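Local coordinates for hypothetical protein PH0802 (Pyrococcus horikoshii, PDB 2DT4) that is of unknown function but belongs to the plant- and prokaryote-conserved (PPC) domain family and assembles as a trimer, at residues L22-Y25 / I26-C30. Sequence-based numbering, arbitrary orientation.
Sequences LLTY and IKNFC
Leu22 to Cys30 form two and a half turns of alpha-helix, the first part of helix 22-33, which packs on the strands of the PPC domain. Four successive i to i+4 hydrogen bonds join 22-25 to 26-30. Ile26 N to Leu22 O measures 3.0 Å, and Phe29 N to Tyr25 O is shorter, at 2.8 Å. The sheet-facing side is apolar. Leu22 and Ile26 run alongside each other one turn apart, with Leu22 CD1 3.9 Å from Ile26 CD1. Beneath them, strand residues Leu75 and Ala114 meet Leu22, and Val88 meets Ile26. With CG anti to the backbone N (chi1 175°), the Tyr25 side chain carries its ring along the helix toward the next turn, where CE2 lies 4.2 Å from Phe29 CB. This flank belongs to the subunit interface: Tyr25 OH is hydrogen-bonded to Leu141 O of the second subunit, and Asn28 packs on Leu143 of that subunit. Thr24 CG2 lies 3.6 Å from Asn28 ND2. An alanine in place of Asn28 lacks the carboxamide, and the Thr24 methyl would probably lose this neighbour and Leu143 some of its packing. On its other branch, Thr24 OG1 is hydrogen-bonded back to Glu21 OE1.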
ATOM      1  N   LEU A  22      12.122  -6.721 -11.293  1.00  9.28           N
ATOM      2  CA  LEU A  22      11.534  -6.832  -9.955  1.00  9.70           C
ATOM      3  C   LEU A  22      10.796  -8.136  -9.592  1.00  9.70           C
ATOM      4  O   LEU A  22      11.017  -8.700  -8.508  1.00  9.03           O
ATOM      5  CB  LEU A  22      10.643  -5.614  -9.729  1.00  9.96           C
ATOM      6  CG  LEU A  22      10.054  -5.463  -8.328  1.00 11.26           C
ATOM      7  CD1 LEU A  22      11.162  -5.447  -7.290  1.00 11.09           C
ATOM      8  CD2 LEU A  22       9.194  -4.196  -8.256  1.00 13.06           C
ATOM      9  N   LEU A  23       9.883  -8.581 -10.453  1.00  9.51           N
ATOM     10  CA  LEU A  23       9.106  -9.797 -10.174  1.00 10.47           C
ATOM     11  C   LEU A  23      10.029 -11.003 -10.084  1.00  9.98           C
ATOM     12  O   LEU A  23       9.903 -11.830  -9.169  1.00 10.64           O
ATOM     13  CB  LEU A  23       7.958 -10.059 -11.180  1.00 10.60           C
ATOM     14  CG  LEU A  23       6.851  -9.001 -11.186  1.00 13.08           C
ATOM     15  CD1 LEU A  23       5.945  -9.271 -12.365  1.00 15.68           C
ATOM     16  CD2 LEU A  23       6.060  -9.003  -9.886  1.00 13.75           C
ATOM     17  N   THR A  24      10.991 -11.056 -11.002  1.00  9.98           N
ATOM     18  CA  THR A  24      11.970 -12.127 -11.043  1.00 10.08           C
ATOM     19  C   THR A  24      12.765 -12.166  -9.769  1.00 10.00           C
ATOM     20  O   THR A  24      12.917 -13.225  -9.172  1.00 10.10           O
ATOM     21  CB  THR A  24      12.860 -11.950 -12.272  1.00  9.89           C
ATOM     22  OG1 THR A  24      12.047 -12.054 -13.449  1.00 11.90           O
ATOM     23  CG2 THR A  24      13.872 -13.096 -12.383  1.00 11.62           C
ATOM     24  N   TYR A  25      13.243 -11.018  -9.302  1.00  9.64           N
ATOM     25  CA  TYR A  25      14.046 -10.986  -8.090  1.00  9.21           C
ATOM     26  C   TYR A  25      13.229 -11.466  -6.893  1.00  8.85           C
ATOM     27  O   TYR A  25      13.693 -12.252  -6.098  1.00  9.48           O
ATOM     28  CB  TYR A  25      14.577  -9.569  -7.822  1.00  8.72           C
ATOM     29  CG  TYR A  25      15.323  -9.413  -6.523  1.00 10.16           C
ATOM     30  CD1 TYR A  25      16.713  -9.440  -6.475  1.00 11.34           C
ATOM     31  CD2 TYR A  25      14.640  -9.257  -5.329  1.00 10.49           C
ATOM     32  CE1 TYR A  25      17.385  -9.293  -5.279  1.00 10.28           C
ATOM     33  CE2 TYR A  25      15.304  -9.114  -4.135  1.00 11.98           C
ATOM     34  CZ  TYR A  25      16.667  -9.133  -4.121  1.00 12.56           C
ATOM     35  OH  TYR A  25      17.318  -8.959  -2.937  1.00 13.78           O
ATOM     36  N   ILE A  26      11.986 -11.011  -6.780  1.00  8.36           N
ATOM     37  CA  ILE A  26      11.205 -11.356  -5.607  1.00  8.86           C
ATOM     38  C   ILE A  26      10.973 -12.874  -5.631  1.00  9.16           C
ATOM     39  O   ILE A  26      11.094 -13.511  -4.598  1.00  8.88           O
ATOM     40  CB  ILE A  26       9.872 -10.543  -5.498  1.00  9.03           C
ATOM     41  CG1 ILE A  26      10.172  -9.062  -5.247  1.00  8.72           C
ATOM     42  CG2 ILE A  26       9.003 -11.112  -4.362  1.00 11.26           C
ATOM     43  CD1 ILE A  26       9.019  -8.184  -5.494  1.00 10.20           C
ATOM     44  N   LYS A  27      10.681 -13.446  -6.804  1.00  9.60           N
ATOM     45  CA  LYS A  27      10.531 -14.898  -6.952  1.00  9.20           C
ATOM     46  C   LYS A  27      11.796 -15.647  -6.525  1.00  8.66           C
ATOM     47  O   LYS A  27      11.738 -16.601  -5.725  1.00  9.27           O
ATOM     48  CB  LYS A  27      10.164 -15.263  -8.385  1.00 10.16           C
ATOM     49  CG  LYS A  27      10.120 -16.776  -8.614  1.00 11.16           C
ATOM     50  CD  LYS A  27       9.608 -17.154 -10.013  1.00 17.68           C
ATOM     51  CE  LYS A  27       9.635 -18.650 -10.178  1.00 22.16           C
ATOM     52  NZ  LYS A  27       8.781 -19.260 -11.264  1.00 27.36           N
ATOM     53  N   ASN A  28      12.947 -15.200  -7.030  1.00  8.98           N
ATOM     54  CA  ASN A  28      14.213 -15.850  -6.715  1.00  9.18           C
ATOM     55  C   ASN A  28      14.582 -15.725  -5.228  1.00  9.18           C
ATOM     56  O   ASN A  28      15.164 -16.646  -4.621  1.00  9.81           O
ATOM     57  CB  ASN A  28      15.314 -15.264  -7.616  1.00  9.77           C
ATOM     58  CG  ASN A  28      15.221 -15.803  -9.057  1.00 10.20           C
ATOM     59  OD1 ASN A  28      14.647 -16.887  -9.282  1.00 13.49           O
ATOM     60  ND2 ASN A  28      15.772 -15.065 -10.022  1.00 11.05           N
ATOM     61  N   PHE A  29      14.288 -14.561  -4.660  1.00  9.02           N
ATOM     62  CA  PHE A  29      14.438 -14.342  -3.222  1.00  9.32           C
ATOM     63  C   PHE A  29      13.612 -15.422  -2.453  1.00  8.80           C
ATOM     64  O   PHE A  29      14.133 -16.079  -1.536  1.00  8.73           O
ATOM     65  CB  PHE A  29      14.045 -12.915  -2.848  1.00  9.23           C
ATOM     66  CG  PHE A  29      13.925 -12.681  -1.380  1.00 12.36           C
ATOM     67  CD1 PHE A  29      12.702 -12.880  -0.764  1.00 14.16           C
ATOM     68  CD2 PHE A  29      14.991 -12.245  -0.614  1.00 17.92           C
ATOM     69  CE1 PHE A  29      12.550 -12.648   0.574  1.00 15.75           C
ATOM     70  CE2 PHE A  29      14.815 -12.042   0.750  1.00 17.19           C
ATOM     71  CZ  PHE A  29      13.585 -12.291   1.314  1.00 13.04           C
ATOM     72  N   CYS A  30      12.336 -15.569  -2.792  1.00  8.73           N
ATOM     73  CA  CYS A  30      11.485 -16.509  -2.098  1.00  9.29           C
ATOM     74  C   CYS A  30      11.996 -17.935  -2.317  1.00 10.60           C
ATOM     75  O   CYS A  30      11.969 -18.716  -1.402  1.00  9.98           O
ATOM     76  CB  CYS A  30      10.017 -16.374  -2.507  1.00  9.60           C
ATOM     77  SG  CYS A  30       9.288 -14.804  -1.971  1.00  9.79           S
TER